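Local coordinates for uncharacterized protein (Burkholderia cenocepacia, PDB 6ANS) that is of unknown function but belongs to the DUF1214 family and, in the crystal, holds a phosphate and a sodium ion at a buried polar site, at residues A[104-109]-A[364-369]; A[302-307]-A[323-328]; A[259-264]-A[275-280]. All coordinates share one frame; numbering follows the deposited sequence.

In the fold
All three contacts reach one antiparallel sheet, with strand order 276-284, 360-368, 303-309, 324-326. Contact 1 lies deepest, its centre about 9 Å from the centre of the chain, where the loop 104-109 meets the inner strand 360-368 through an arginine, a phosphate and a sodium ion. Contacts 2 and 3 hold the two outermost strands, and the centres of these contacts lie about 14 Å apart. Contact 2 is ordinary antiparallel pairing, largely buried but exposed at one end; in contact 3, only partly buried, a proline-rich loop packs along strand 276-284, with two bonds to Y278 O. Contacts 1 and 3 both touch the phosphate, whereas contact 2 supplies the second shell behind R366.

Contact 1 (A[104-109]-A[364-369]); sequences ADNPDN and CWRWVG. With NA (sodium ion), chain F; PO4 (phosphate ion), chain E.
R366 reaches from its strand to the loop 104-109, and its flat guanidinium lies against the side chain of N106. The two planes are only 13° apart, so amide and guanidinium stack, with N106 CB 3.4 Å from R366 NH2 over one face. The other face is backed by the sulfur of C364, from the same strand. An asparagine suits this place because its flat amide can lie on the cation while N106 OD1 accepts from D108 N in an Asx turn; the loop then closes in a type I turn from N106 to N109. The apolar share is small: A104 CB meets C364 CB at 4.1 Å, small residues that let loop and strand come close.

Charge gathers at the guanidinium edge. R366 NE donates to phosphate O1 at 2.7 Å, and R366 NH2 to phosphate O2 at 2.9 Å. The chain runs extended from CG to NE, which carries the group out to the anion. Y111, R194 and Y278 also bind this phosphate, so the site joins the sheet of strand 360-368 to that of strand 109-115. Sodium takes A104 O at 2.4 Å, together with G103 O and phosphate O2. On the far side of the guanidinium, R366 NH1 donates to N305 and Q307, which fix its rotation.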
loop_
_atom_site.group_PDB
_atom_site.type_symbol
_atom_site.label_atom_id
_atom_site.label_comp_id
_atom_site.label_asym_id
_atom_site.label_seq_id
_atom_site.Cartn_x
_atom_site.Cartn_y
_atom_site.Cartn_z
ATOM N N ALA A 104 -5.609 -16.617 6.558
ATOM C CA ALA A 104 -4.677 -17.589 5.985
ATOM C C ALA A 104 -4.354 -17.213 4.538
ATOM O O ALA A 104 -4.671 -17.931 3.588
ATOM C CB ALA A 104 -5.225 -19.021 6.087
ATOM N N ASP A 105 -3.750 -16.038 4.397
ATOM C CA ASP A 105 -3.260 -15.556 3.111
ATOM C C ASP A 105 -2.286 -16.561 2.520
ATOM O O ASP A 105 -1.402 -17.055 3.218
ATOM C CB ASP A 105 -2.565 -14.203 3.275
ATOM C CG ASP A 105 -1.422 -14.252 4.297
ATOM O OD1 ASP A 105 -1.709 -14.532 5.480
ATOM O OD2 ASP A 105 -0.240 -14.042 3.918
ATOM N N ASN A 106 -2.487 -16.901 1.247
ATOM C CA ASN A 106 -1.618 -17.852 0.569
ATOM C C ASN A 106 -0.317 -17.166 0.168
ATOM O O ASN A 106 -0.326 -16.316 -0.730
ATOM C CB ASN A 106 -2.308 -18.427 -0.665
ATOM C CG ASN A 106 -1.539 -19.597 -1.267
ATOM O OD1 ASN A 106 -0.352 -19.781 -0.990
ATOM N ND2 ASN A 106 -2.232 -20.416 -2.067
ATOM N N PRO A 107 0.819 -17.528 0.769
ATOM C CA PRO A 107 2.077 -16.849 0.407
ATOM C C PRO A 107 2.458 -17.063 -1.052
ATOM O O PRO A 107 3.145 -16.217 -1.627
ATOM C CB PRO A 107 3.110 -17.473 1.359
ATOM C CG PRO A 107 2.305 -18.079 2.477
ATOM C CD PRO A 107 1.025 -18.550 1.811
ATOM N N ASP A 108 1.978 -18.129 -1.689
ATOM C CA ASP A 108 2.284 -18.402 -3.090
ATOM C C ASP A 108 1.362 -17.683 -4.054
ATOM O O ASP A 108 1.444 -17.930 -5.263
ATOM C CB ASP A 108 2.219 -19.903 -3.357
ATOM C CG ASP A 108 3.260 -20.650 -2.582
ATOM O OD1 ASP A 108 4.403 -20.135 -2.507
ATOM O OD2 ASP A 108 2.931 -21.701 -2.006
ATOM N N ASN A 109 0.506 -16.801 -3.555
ATOM C CA ASN A 109 -0.456 -16.092 -4.378
ATOM C C ASN A 109 -0.035 -14.644 -4.583
ATOM O O ASN A 109 0.460 -13.988 -3.664
ATOM C CB ASN A 109 -1.847 -16.094 -3.730
ATOM C CG ASN A 109 -2.628 -17.365 -3.985
ATOM O OD1 ASN A 109 -2.093 -18.345 -4.504
ATOM N ND2 ASN A 109 -3.918 -17.366 -3.581
ATOM N N CYS A 364 -2.621 -23.942 7.693
ATOM C CA CYS A 364 -3.539 -24.198 6.585
ATOM C C CYS A 364 -2.879 -25.071 5.520
ATOM O O CYS A 364 -1.765 -24.780 5.071
ATOM C CB CYS A 364 -4.007 -22.882 5.945
ATOM S SG CYS A 364 -5.044 -23.065 4.446
ATOM N N TRP A 365 -3.589 -26.117 5.100
ATOM C CA TRP A 365 -3.184 -26.994 4.018
ATOM C C TRP A 365 -4.200 -26.869 2.889
ATOM O O TRP A 365 -5.406 -26.766 3.141
ATOM C CB TRP A 365 -3.092 -28.445 4.514
ATOM C CG TRP A 365 -2.478 -29.426 3.532
ATOM C CD1 TRP A 365 -2.979 -29.799 2.311
ATOM C CD2 TRP A 365 -1.272 -30.180 3.715
ATOM N NE1 TRP A 365 -2.152 -30.730 1.724
ATOM C CE2 TRP A 365 -1.095 -30.978 2.561
ATOM C CE3 TRP A 365 -0.325 -30.261 4.741
ATOM C CZ2 TRP A 365 -0.002 -31.831 2.401
ATOM C CZ3 TRP A 365 0.761 -31.113 4.580
ATOM C CH2 TRP A 365 0.908 -31.892 3.419
ATOM N N ARG A 366 -3.713 -26.850 1.645
ATOM C CA ARG A 366 -4.569 -26.743 0.467
ATOM C C ARG A 366 -4.274 -27.863 -0.512
ATOM O O ARG A 366 -3.114 -28.077 -0.869
ATOM C CB ARG A 366 -4.368 -25.422 -0.268
ATOM C CG ARG A 366 -4.837 -24.179 0.470
ATOM C CD ARG A 366 -4.508 -22.966 -0.397
ATOM N NE ARG A 366 -4.661 -21.719 0.334
ATOM C CZ ARG A 366 -3.767 -21.243 1.197
ATOM N NH1 ARG A 366 -2.656 -21.929 1.451
ATOM N NH2 ARG A 366 -3.995 -20.089 1.825
ATOM N N TRP A 367 -5.322 -28.551 -0.965
ATOM C CA TRP A 367 -5.309 -29.243 -2.252
ATOM C C TRP A 367 -6.043 -28.375 -3.265
ATOM O O TRP A 367 -7.153 -27.908 -2.993
ATOM C CB TRP A 367 -5.985 -30.618 -2.200
ATOM C CG TRP A 367 -5.473 -31.597 -1.183
ATOM C CD1 TRP A 367 -6.187 -32.167 -0.171
ATOM C CD2 TRP A 367 -4.153 -32.155 -1.103
ATOM N NE1 TRP A 367 -5.396 -33.037 0.540
ATOM C CE2 TRP A 367 -4.141 -33.046 -0.010
ATOM C CE3 TRP A 367 -2.983 -31.982 -1.842
ATOM C CZ2 TRP A 367 -2.998 -33.758 0.365
ATOM C CZ3 TRP A 367 -1.846 -32.692 -1.469
ATOM C CH2 TRP A 367 -1.865 -33.565 -0.372
ATOM N N VAL A 368 -5.422 -28.139 -4.417
ATOM C CA VAL A 368 -6.029 -27.371 -5.503
ATOM C C VAL A 368 -6.262 -28.308 -6.686
ATOM O O VAL A 368 -5.308 -28.853 -7.265
ATOM C CB VAL A 368 -5.160 -26.170 -5.903
ATOM C CG1 VAL A 368 -5.843 -25.357 -6.993
ATOM C CG2 VAL A 368 -4.883 -25.286 -4.681
ATOM N N GLY A 369 -7.529 -28.509 -7.040
ATOM C CA GLY A 369 -7.842 -29.354 -8.180
ATOM C C GLY A 369 -7.622 -30.831 -7.945
ATOM O O GLY A 369 -7.248 -31.553 -8.880
HETATM NA NA NA F . -6.968 -17.615 2.891
HETATM P P PO4 E . -6.959 -18.885 -0.487
HETATM O O1 PO4 E . -6.477 -20.213 -1.020
HETATM O O2 PO4 E . -6.325 -18.693 0.854
HETATM O O3 PO4 E . -6.600 -17.753 -1.416
HETATM O O4 PO4 E . -8.461 -18.975 -0.378
#

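Contact 2 (A[302-307]-A[323-328]); sequences DFWNVQ and ICVNKH
V306 and V325 form the hydrogen-bonded pair at the middle of this antiparallel ladder, V306 N to V325 O at 2.9 Å and V325 N to V306 O at 3.0 Å, each donor nearly in line with the C=O bond it meets. N305 with N326 and Q307 with C324 are the non-hydrogen-bonded pairs beside it. The asparagines pack tightly, N305 CB 3.5 Å from N326 CB, and F303 CZ approaches N326 CB at 3.8 Å, ring and amide planes 63° apart. On the other face of the sheet the beta-branched valines suit the strand, and W304 CH2 comes to 4.3 Å of V325 CG1.

Toward K327 the pairing slackens. K327 N still donates to W304 O, but at 135° the bond is bent. A chi1 of 75° puts the indole beneath the backbone of N326 and K327, with K327 CA over one face. The extended lysine chain runs on past D302 O and F303 CA toward the exposed end, its NZ making a weak bond to C301 O.

N305 ND2 and N326 ND2 both donate to D108 OD2; N326 OD1 accepts from S329 N, and Q307 NE2 donates to N309 OD1 and D105 O. This amide row, next to R366, probably helps to position the phosphate-binding arginine.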
loop_
_atom_site.group_PDB
_atom_site.type_symbol
_atom_site.label_atom_id
_atom_site.label_comp_id
_atom_site.label_asym_id
_atom_site.label_seq_id
_atom_site.Cartn_x
_atom_site.Cartn_y
_atom_site.Cartn_z
ATOM N N ASP A 302 -3.434 -29.784 -9.300
ATOM C CA ASP A 302 -2.750 -28.696 -9.985
ATOM C C ASP A 302 -1.789 -27.967 -9.059
ATOM O O ASP A 302 -0.784 -27.419 -9.522
ATOM C CB ASP A 302 -3.781 -27.732 -10.583
ATOM C CG ASP A 302 -4.737 -28.435 -11.548
ATOM O OD1 ASP A 302 -4.252 -29.235 -12.374
ATOM O OD2 ASP A 302 -5.956 -28.197 -11.492
ATOM N N PHE A 303 -2.060 -27.976 -7.756
ATOM C CA PHE A 303 -1.225 -27.272 -6.797
ATOM C C PHE A 303 -1.619 -27.743 -5.408
ATOM O O PHE A 303 -2.754 -28.173 -5.187
ATOM C CB PHE A 303 -1.383 -25.751 -6.930
ATOM C CG PHE A 303 -0.536 -24.957 -5.981
ATOM C CD1 PHE A 303 0.762 -24.616 -6.314
ATOM C CD2 PHE A 303 -1.047 -24.519 -4.765
ATOM C CE1 PHE A 303 1.551 -23.867 -5.443
ATOM C CE2 PHE A 303 -0.264 -23.776 -3.887
ATOM C CZ PHE A 303 1.035 -23.446 -4.229
ATOM N N TRP A 304 -0.657 -27.709 -4.493
ATOM C CA TRP A 304 -0.943 -27.909 -3.084
ATOM C C TRP A 304 0.110 -27.160 -2.288
ATOM O O TRP A 304 1.220 -26.937 -2.773
ATOM C CB TRP A 304 -0.977 -29.402 -2.717
ATOM C CG TRP A 304 0.366 -30.105 -2.628
ATOM C CD1 TRP A 304 0.959 -30.865 -3.598
ATOM C CD2 TRP A 304 1.232 -30.171 -1.487
ATOM N NE1 TRP A 304 2.156 -31.367 -3.144
ATOM C CE2 TRP A 304 2.344 -30.959 -1.850
ATOM C CE3 TRP A 304 1.182 -29.631 -0.197
ATOM C CZ2 TRP A 304 3.396 -31.214 -0.974
ATOM C CZ3 TRP A 304 2.236 -29.882 0.671
ATOM C CH2 TRP A 304 3.320 -30.672 0.281
ATOM N N ASN A 305 -0.245 -26.754 -1.075
ATOM C CA ASN A 305 0.760 -26.190 -0.190
ATOM C C ASN A 305 0.273 -26.319 1.242
ATOM O O ASN A 305 -0.852 -26.753 1.506
ATOM C CB ASN A 305 1.111 -24.735 -0.563
ATOM C CG ASN A 305 -0.008 -23.713 -0.250
ATOM O OD1 ASN A 305 -1.143 -24.051 0.125
ATOM N ND2 ASN A 305 0.315 -22.444 -0.473
ATOM N N VAL A 306 1.156 -25.955 2.164
ATOM C CA VAL A 306 0.831 -25.855 3.578
ATOM C C VAL A 306 1.615 -24.672 4.136
ATOM O O VAL A 306 2.780 -24.463 3.780
ATOM C CB VAL A 306 1.144 -27.164 4.330
ATOM C CG1 VAL A 306 2.615 -27.551 4.161
ATOM C CG2 VAL A 306 0.754 -27.039 5.804
ATOM N N GLN A 307 0.968 -23.872 4.979
ATOM C CA GLN A 307 1.580 -22.653 5.474
ATOM C C GLN A 307 1.406 -22.554 6.980
ATOM O O GLN A 307 0.413 -23.029 7.536
ATOM C CB GLN A 307 0.963 -21.419 4.819
ATOM C CG GLN A 307 -0.527 -21.233 5.159
ATOM C CD GLN A 307 -1.131 -20.033 4.458
ATOM O OE1 GLN A 307 -1.469 -20.108 3.280
ATOM N NE2 GLN A 307 -1.270 -18.915 5.181
ATOM N N ILE A 323 8.175 -20.658 5.877
ATOM C CA ILE A 323 6.949 -20.928 6.619
ATOM C C ILE A 323 5.858 -21.427 5.679
ATOM O O ILE A 323 4.684 -21.533 6.062
ATOM C CB ILE A 323 6.506 -19.686 7.421
ATOM C CG1 ILE A 323 6.327 -18.458 6.516
ATOM C CG2 ILE A 323 7.552 -19.383 8.525
ATOM C CD1 ILE A 323 4.917 -18.281 5.959
ATOM N N CYS A 324 6.243 -21.753 4.450
ATOM C CA CYS A 324 5.338 -22.316 3.457
ATOM C C CYS A 324 6.106 -23.327 2.613
ATOM O O CYS A 324 7.216 -23.049 2.155
ATOM C CB CYS A 324 4.738 -21.241 2.546
ATOM S SG CYS A 324 3.419 -21.882 1.474
ATOM N N VAL A 325 5.492 -24.480 2.392
ATOM C CA VAL A 325 6.032 -25.553 1.566
ATOM C C VAL A 325 4.957 -25.949 0.565
ATOM O O VAL A 325 3.779 -26.055 0.929
ATOM C CB VAL A 325 6.461 -26.747 2.442
ATOM C CG1 VAL A 325 6.450 -28.003 1.663
ATOM C CG2 VAL A 325 7.858 -26.505 2.988
ATOM N N ASN A 326 5.340 -26.110 -0.706
ATOM C CA ASN A 326 4.329 -26.412 -1.723
ATOM C C ASN A 326 4.740 -27.527 -2.682
ATOM O O ASN A 326 5.786 -28.158 -2.512
ATOM C CB ASN A 326 3.944 -25.140 -2.500
ATOM C CG ASN A 326 5.078 -24.587 -3.357
ATOM O OD1 ASN A 326 5.911 -25.333 -3.864
ATOM N ND2 ASN A 326 5.093 -23.269 -3.540
ATOM N N LYS A 327 3.907 -27.764 -3.703
ATOM C CA LYS A 327 4.145 -28.840 -4.657
ATOM C C LYS A 327 5.516 -28.711 -5.323
ATOM O O LYS A 327 6.143 -29.721 -5.656
ATOM C CB LYS A 327 3.027 -28.846 -5.701
ATOM C CG LYS A 327 3.271 -29.783 -6.864
ATOM C CD LYS A 327 2.025 -29.984 -7.707
ATOM C CE LYS A 327 2.271 -31.070 -8.759
ATOM N NZ LYS A 327 1.053 -31.411 -9.542
ATOM N N HIS A 328 5.998 -27.482 -5.500
ATOM C CA HIS A 328 7.288 -27.208 -6.124
ATOM C C HIS A 328 8.459 -27.439 -5.183
ATOM O O HIS A 328 9.541 -27.822 -5.636
ATOM C CB HIS A 328 7.317 -25.755 -6.618
ATOM C CG HIS A 328 8.691 -25.250 -6.961
ATOM N ND1 HIS A 328 9.317 -25.522 -8.160
ATOM C CD2 HIS A 328 9.559 -24.484 -6.251
ATOM C CE1 HIS A 328 10.506 -24.943 -8.176
ATOM N NE2 HIS A 328 10.679 -24.312 -7.029
#

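Contact 3 (A[259-264]-A[275-280]); sequences LPPADQ and NIYYYH. With PO4 (phosphate ion), chain E; EDO (1,2-ethanediol), chain H.
Y279 presents its ring to the proline-rich loop, where P261 CA comes within 3.4 Å of Y279 CD1 and P261 CG packs near Y279 CE1. L259 crosses the tyrosine at about a right angle, its CG 3.9 Å from Y279 CB. On the same side of the strand, Y277 lies alongside P261, with P261 CB 3.4 Å from Y277 OH. P261 suits its place, its rigid ring offering apolar CB and CG to Y277 and Y279.

Farther out, Q264 lays its amide on the face of Y277, the planes 9° apart and Q264 NE2 over the ring centre. A bend at chi2 (-55°) folds the chain back to place it there. Both ends of the amide are then used on the backbone of Y278: Y278 N donates to Q264 OE1 at 3.0 Å, and Q264 NE2 donates to Y278 O at 2.8 Å on a lone pair. A262 N is the second donor to Y278 O, so this carbonyl is gripped twice. Glutamine is apt here, having donor and acceptor in one flat group. One water bridges P260 O and H280 N; another bridges Q264 OE1 and I276 O.

At the polar edge H280 NE2 donates to ethanediol O2 at 2.6 Å. In sequence the loop leads from helix 224-251 into helix 264-269, with D263 as N-cap and Q264 its first residue, while strand 360-368 pairs with 276-284 in the sheet.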
loop_
_atom_site.group_PDB
_atom_site.type_symbol
_atom_site.label_atom_id
_atom_site.label_comp_id
_atom_site.label_asym_id
_atom_site.label_seq_id
_atom_site.Cartn_x
_atom_site.Cartn_y
_atom_site.Cartn_z
ATOM N N LEU A 259 -4.812 -31.620 12.035
ATOM C CA LEU A 259 -5.117 -30.849 10.827
ATOM C C LEU A 259 -6.320 -31.446 10.109
ATOM O O LEU A 259 -6.207 -31.944 8.981
ATOM C CB LEU A 259 -3.893 -30.801 9.911
ATOM C CG LEU A 259 -3.874 -29.769 8.798
ATOM C CD1 LEU A 259 -4.279 -28.425 9.350
ATOM C CD2 LEU A 259 -2.450 -29.705 8.202
ATOM N N PRO A 260 -7.500 -31.390 10.728
ATOM C CA PRO A 260 -8.684 -31.993 10.120
ATOM C C PRO A 260 -9.157 -31.194 8.921
ATOM O O PRO A 260 -8.843 -29.997 8.798
ATOM C CB PRO A 260 -9.719 -31.962 11.259
ATOM C CG PRO A 260 -9.345 -30.770 12.046
ATOM C CD PRO A 260 -7.831 -30.708 11.993
ATOM N N PRO A 261 -9.910 -31.829 8.017
ATOM C CA PRO A 261 -10.533 -31.086 6.910
ATOM C C PRO A 261 -11.456 -30.001 7.448
ATOM O O PRO A 261 -12.171 -30.205 8.429
ATOM C CB PRO A 261 -11.327 -32.165 6.154
ATOM C CG PRO A 261 -10.785 -33.485 6.627
ATOM C CD PRO A 261 -10.282 -33.257 8.022
ATOM N N ALA A 262 -11.456 -28.852 6.780
ATOM C CA ALA A 262 -12.311 -27.748 7.188
ATOM C C ALA A 262 -13.729 -27.950 6.670
ATOM O O ALA A 262 -14.003 -28.819 5.842
ATOM C CB ALA A 262 -11.761 -26.415 6.680
ATOM N N ASP A 263 -14.645 -27.156 7.208
ATOM C CA ASP A 263 -15.981 -27.012 6.640
ATOM C C ASP A 263 -15.821 -26.305 5.301
ATOM O O ASP A 263 -15.618 -25.091 5.253
ATOM C CB ASP A 263 -16.875 -26.232 7.604
ATOM C CG ASP A 263 -18.297 -26.023 7.081
ATOM O OD1 ASP A 263 -18.520 -26.009 5.850
ATOM O OD2 ASP A 263 -19.200 -25.832 7.919
ATOM N N GLN A 264 -15.915 -27.061 4.198
ATOM C CA GLN A 264 -15.592 -26.482 2.891
ATOM C C GLN A 264 -16.574 -25.375 2.504
ATOM O O GLN A 264 -16.158 -24.309 2.035
ATOM C CB GLN A 264 -15.557 -27.582 1.821
ATOM C CG GLN A 264 -14.510 -28.675 2.093
ATOM C CD GLN A 264 -13.092 -28.105 2.275
ATOM O OE1 GLN A 264 -12.650 -27.240 1.517
ATOM N NE2 GLN A 264 -12.384 -28.586 3.293
ATOM N N ASN A 275 -11.954 -24.289 -6.422
ATOM C CA ASN A 275 -11.049 -25.382 -6.770
ATOM C C ASN A 275 -10.281 -25.922 -5.584
ATOM O O ASN A 275 -9.611 -26.948 -5.720
ATOM C CB ASN A 275 -10.011 -24.957 -7.818
ATOM C CG ASN A 275 -10.603 -24.817 -9.190
ATOM O OD1 ASN A 275 -11.506 -25.569 -9.570
ATOM N ND2 ASN A 275 -10.100 -23.858 -9.950
ATOM N N ILE A 276 -10.365 -25.275 -4.430
ATOM C CA ILE A 276 -9.456 -25.540 -3.328
ATOM C C ILE A 276 -10.193 -26.288 -2.230
ATOM O O ILE A 276 -11.308 -25.917 -1.845
ATOM C CB ILE A 276 -8.846 -24.240 -2.786
ATOM C CG1 ILE A 276 -8.187 -23.466 -3.932
ATOM C CG2 ILE A 276 -7.861 -24.559 -1.683
ATOM C CD1 ILE A 276 -7.398 -22.258 -3.457
ATOM N N TYR A 277 -9.557 -27.335 -1.728
ATOM C CA TYR A 277 -9.995 -28.056 -0.546
ATOM C C TYR A 277 -9.077 -27.652 0.603
ATOM O O TYR A 277 -7.850 -27.794 0.501
ATOM C CB TYR A 277 -9.948 -29.565 -0.813
ATOM C CG TYR A 277 -10.648 -30.418 0.210
ATOM C CD1 TYR A 277 -9.975 -30.873 1.333
ATOM C CD2 TYR A 277 -11.975 -30.806 0.033
ATOM C CE1 TYR A 277 -10.599 -31.685 2.264
ATOM C CE2 TYR A 277 -12.620 -31.618 0.970
ATOM C CZ TYR A 277 -11.920 -32.050 2.080
ATOM O OH TYR A 277 -12.526 -32.845 3.022
ATOM N N TYR A 278 -9.663 -27.108 1.666
ATOM C CA TYR A 278 -8.925 -26.484 2.757
ATOM C C TYR A 278 -8.877 -27.369 4.000
ATOM O O TYR A 278 -9.834 -28.089 4.316
ATOM C CB TYR A 278 -9.557 -25.150 3.147
ATOM C CG TYR A 278 -9.600 -24.085 2.065
ATOM C CD1 TYR A 278 -8.600 -23.107 1.986
ATOM C CD2 TYR A 278 -10.655 -24.022 1.158
ATOM C CE1 TYR A 278 -8.639 -22.116 1.010
ATOM C CE2 TYR A 278 -10.703 -23.031 0.174
ATOM C CZ TYR A 278 -9.684 -22.077 0.107
ATOM O OH TYR A 278 -9.718 -21.077 -0.840
ATOM N N TYR A 279 -7.751 -27.282 4.715
ATOM C CA TYR A 279 -7.613 -27.740 6.096
ATOM C C TYR A 279 -7.104 -26.570 6.926
ATOM O O TYR A 279 -6.103 -25.944 6.559
ATOM C CB TYR A 279 -6.628 -28.907 6.227
ATOM C CG TYR A 279 -6.870 -30.073 5.287
ATOM C CD1 TYR A 279 -7.302 -31.302 5.769
ATOM C CD2 TYR A 279 -6.638 -29.952 3.924
ATOM C CE1 TYR A 279 -7.518 -32.385 4.906
ATOM C CE2 TYR A 279 -6.862 -31.023 3.055
ATOM C CZ TYR A 279 -7.298 -32.234 3.557
ATOM O OH TYR A 279 -7.493 -33.291 2.703
ATOM N N HIS A 280 -7.790 -26.276 8.033
ATOM C CA HIS A 280 -7.397 -25.223 8.957
ATOM C C HIS A 280 -7.291 -25.794 10.362
ATOM O O HIS A 280 -8.171 -26.541 10.803
ATOM C CB HIS A 280 -8.414 -24.060 8.985
ATOM C CG HIS A 280 -8.502 -23.266 7.714
ATOM N ND1 HIS A 280 -7.495 -22.427 7.282
ATOM C CD2 HIS A 280 -9.509 -23.136 6.813
ATOM C CE1 HIS A 280 -7.860 -21.845 6.152
ATOM N NE2 HIS A 280 -9.080 -22.253 5.847
HETATM P P PO4 E . -6.959 -18.885 -0.487
HETATM O O1 PO4 E . -6.477 -20.213 -1.020
HETATM O O2 PO4 E . -6.325 -18.693 0.854
HETATM O O3 PO4 E . -6.600 -17.753 -1.416
HETATM O O4 PO4 E . -8.461 -18.975 -0.378
HETATM C C1 EDO H . -10.172 -18.505 3.318
HETATM O O1 EDO H . -9.162 -18.439 2.292
HETATM C C2 EDO H . -10.907 -19.850 3.303
HETATM O O2 EDO H . -10.128 -20.902 3.906
HETATM O O HOH W 1 -10.044 -27.689 9.359
HETATM O O HOH W 2 -13.558 -25.826 -0.325
#